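Local coordinates for putative ABC-transporter ATP-binding protein (Alicyclobacillus acidocaldarius, PDB 1Z47) that probably binds and hydrolyses ATP as the ATPase subunit of a putative sulfate ABC transporter, at residues B[56-61]-B[200-205]. Numbering follows the deposited sequence.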
loop_
_atom_site.group_PDB
_atom_site.type_symbol
_atom_site.label_atom_id
_atom_site.label_comp_id
_atom_site.label_asym_id
_atom_site.label_seq_id
_atom_site.Cartn_x
_atom_site.Cartn_y
_atom_site.Cartn_z
ATOM N N THR B 56 -1.319 3.911 21.281
ATOM C CA THR B 56 -1.345 4.009 22.740
ATOM C C THR B 56 -1.246 2.603 23.327
ATOM O O THR B 56 -0.497 2.386 24.278
ATOM C CB THR B 56 -2.636 4.691 23.217
ATOM O OG1 THR B 56 -2.729 5.978 22.586
ATOM C CG2 THR B 56 -2.626 4.873 24.763
ATOM N N ILE B 57 -1.981 1.648 22.747
ATOM C CA ILE B 57 -1.946 0.257 23.214
ATOM C C ILE B 57 -0.515 -0.309 23.109
ATOM O O ILE B 57 -0.001 -0.908 24.068
ATOM C CB ILE B 57 -2.919 -0.635 22.401
ATOM C CG1 ILE B 57 -4.374 -0.317 22.819
ATOM C CG2 ILE B 57 -2.575 -2.121 22.596
ATOM C CD1 ILE B 57 -5.434 -1.137 22.079
ATOM N N LEU B 58 0.123 -0.137 21.947
ATOM C CA LEU B 58 1.497 -0.614 21.769
ATOM C C LEU B 58 2.386 0.006 22.860
ATOM O O LEU B 58 3.180 -0.698 23.498
ATOM C CB LEU B 58 2.038 -0.219 20.381
ATOM C CG LEU B 58 3.274 -1.023 20.001
ATOM C CD1 LEU B 58 2.845 -2.400 19.481
ATOM C CD2 LEU B 58 4.103 -0.240 18.964
ATOM N N ARG B 59 2.243 1.315 23.085
ATOM C CA ARG B 59 3.025 2.018 24.104
ATOM C C ARG B 59 2.675 1.558 25.538
ATOM O O ARG B 59 3.533 1.595 26.423
ATOM C CB ARG B 59 2.839 3.531 23.969
ATOM C CG ARG B 59 3.396 4.087 22.653
ATOM C CD ARG B 59 2.991 5.531 22.435
ATOM N NE ARG B 59 3.452 6.372 23.532
ATOM C CZ ARG B 59 4.733 6.596 23.817
ATOM N NH1 ARG B 59 5.057 7.373 24.847
ATOM N NH2 ARG B 59 5.688 6.055 23.064
ATOM N N LEU B 60 1.433 1.123 25.758
ATOM C CA LEU B 60 1.015 0.625 27.080
ATOM C C LEU B 60 1.701 -0.714 27.356
ATOM O O LEU B 60 1.960 -1.055 28.508
ATOM C CB LEU B 60 -0.501 0.395 27.154
ATOM C CG LEU B 60 -1.479 1.371 27.818
ATOM C CD1 LEU B 60 -0.874 1.937 29.096
ATOM C CD2 LEU B 60 -1.839 2.478 26.877
ATOM N N ILE B 61 1.967 -1.482 26.299
ATOM C CA ILE B 61 2.638 -2.768 26.451
ATOM C C ILE B 61 4.129 -2.523 26.731
ATOM O O ILE B 61 4.776 -3.274 27.479
ATOM C CB ILE B 61 2.516 -3.631 25.177
ATOM C CG1 ILE B 61 1.052 -3.954 24.885
ATOM C CG2 ILE B 61 3.305 -4.931 25.354
ATOM C CD1 ILE B 61 0.839 -4.712 23.573
ATOM N N VAL B 200 3.899 -7.882 18.369
ATOM C CA VAL B 200 2.742 -7.005 18.170
ATOM C C VAL B 200 3.212 -5.831 17.297
ATOM O O VAL B 200 4.252 -5.228 17.574
ATOM C CB VAL B 200 2.219 -6.401 19.500
ATOM C CG1 VAL B 200 0.841 -5.740 19.267
ATOM C CG2 VAL B 200 2.099 -7.483 20.576
ATOM N N PHE B 201 2.448 -5.491 16.260
ATOM C CA PHE B 201 2.853 -4.370 15.414
ATOM C C PHE B 201 1.643 -3.479 15.162
ATOM O O PHE B 201 0.505 -3.929 15.233
ATOM C CB PHE B 201 3.459 -4.877 14.096
ATOM C CG PHE B 201 2.494 -5.609 13.208
ATOM C CD1 PHE B 201 1.815 -4.938 12.182
ATOM C CD2 PHE B 201 2.290 -6.981 13.365
ATOM C CE1 PHE B 201 0.961 -5.634 11.330
ATOM C CE2 PHE B 201 1.442 -7.689 12.531
ATOM C CZ PHE B 201 0.769 -7.020 11.501
ATOM N N VAL B 202 1.908 -2.209 14.898
ATOM C CA VAL B 202 0.862 -1.218 14.662
ATOM C C VAL B 202 0.736 -0.985 13.165
ATOM O O VAL B 202 1.742 -0.969 12.451
ATOM C CB VAL B 202 1.234 0.110 15.376
ATOM C CG1 VAL B 202 0.446 1.281 14.794
ATOM C CG2 VAL B 202 0.961 -0.027 16.902
ATOM N N THR B 203 -0.491 -0.811 12.682
ATOM C CA THR B 203 -0.683 -0.571 11.255
ATOM C C THR B 203 -2.062 0.001 10.895
ATOM O O THR B 203 -3.069 -0.290 11.541
ATOM C CB THR B 203 -0.443 -1.872 10.443
ATOM O OG1 THR B 203 -0.498 -1.581 9.045
ATOM C CG2 THR B 203 -1.479 -2.908 10.772
ATOM N N HIS B 204 -2.098 0.837 9.865
ATOM C CA HIS B 204 -3.361 1.393 9.405
ATOM C C HIS B 204 -3.677 0.807 8.024
ATOM O O HIS B 204 -4.629 1.228 7.350
ATOM C CB HIS B 204 -3.290 2.930 9.360
ATOM C CG HIS B 204 -2.135 3.466 8.562
ATOM N ND1 HIS B 204 -2.046 3.333 7.194
ATOM C CD2 HIS B 204 -1.027 4.151 8.944
ATOM C CE1 HIS B 204 -0.936 3.909 6.765
ATOM N NE2 HIS B 204 -0.300 4.415 7.808
ATOM N N ASP B 205 -2.890 -0.201 7.637
ATOM C CA ASP B 205 -3.002 -0.888 6.338
ATOM C C ASP B 205 -3.584 -2.301 6.515
ATOM O O ASP B 205 -2.881 -3.229 6.905
ATOM C CB ASP B 205 -1.614 -1.000 5.692
ATOM C CG ASP B 205 -1.666 -1.571 4.279
ATOM O OD1 ASP B 205 -2.688 -2.206 3.912
ATOM O OD2 ASP B 205 -0.676 -1.378 3.533
#
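Leu58 does most of the work between helix residues 56-61 and strand residues 200-203, whose side chains meet through apolar contacts alone. Its CG stands anti to the backbone N (chi1 -163°), which sends the branched end down onto the strand between Val200 and Val202. On one flank Leu58 CB rests 3.6 Å from Val202 CG2, the methyl that lies beside that valine's own backbone N, and Leu58 CD2 touches the same methyl as the two side chains cross obliquely. On the other, Leu58 CD1 makes a van der Waals touch on the strand backbone, 3.7 Å from Val200 O, and slides past Val200 CG1. A turn later in the helix, Ile61 CD1 adds a looser touch, 4.3 Å from Val200 CG2. An alanine at Leu58 would probably loosen the seat of the helix on the sheet, since the contacts of CD1 with Val200 and of CD2 with Val202 would go.

Hydrogen bonding gathers at the strand's C-terminal end: Thr203 OG1 accepts from Asp205 N at 3.1 Å in an ST turn, and Asp205 OD1, at the N-cap, makes weak bonds to Glu207 N and Glu208 N. His204 ND1 hydrogen-bonds Thr178 OG1 of the second subunit.

Helix 54-62 begins within what fits a Walker A P-loop, as expected of an ABC ATPase. It packs on the mixed sheet, its short segment running roughly antiparallel (156°) to strand 198-203, which sits between strands 43-47 and 166-170; Leu46 and Leu168 extend the apolar floor, while Phe17 of strand 15-22 packs against Ile57 and Ile61.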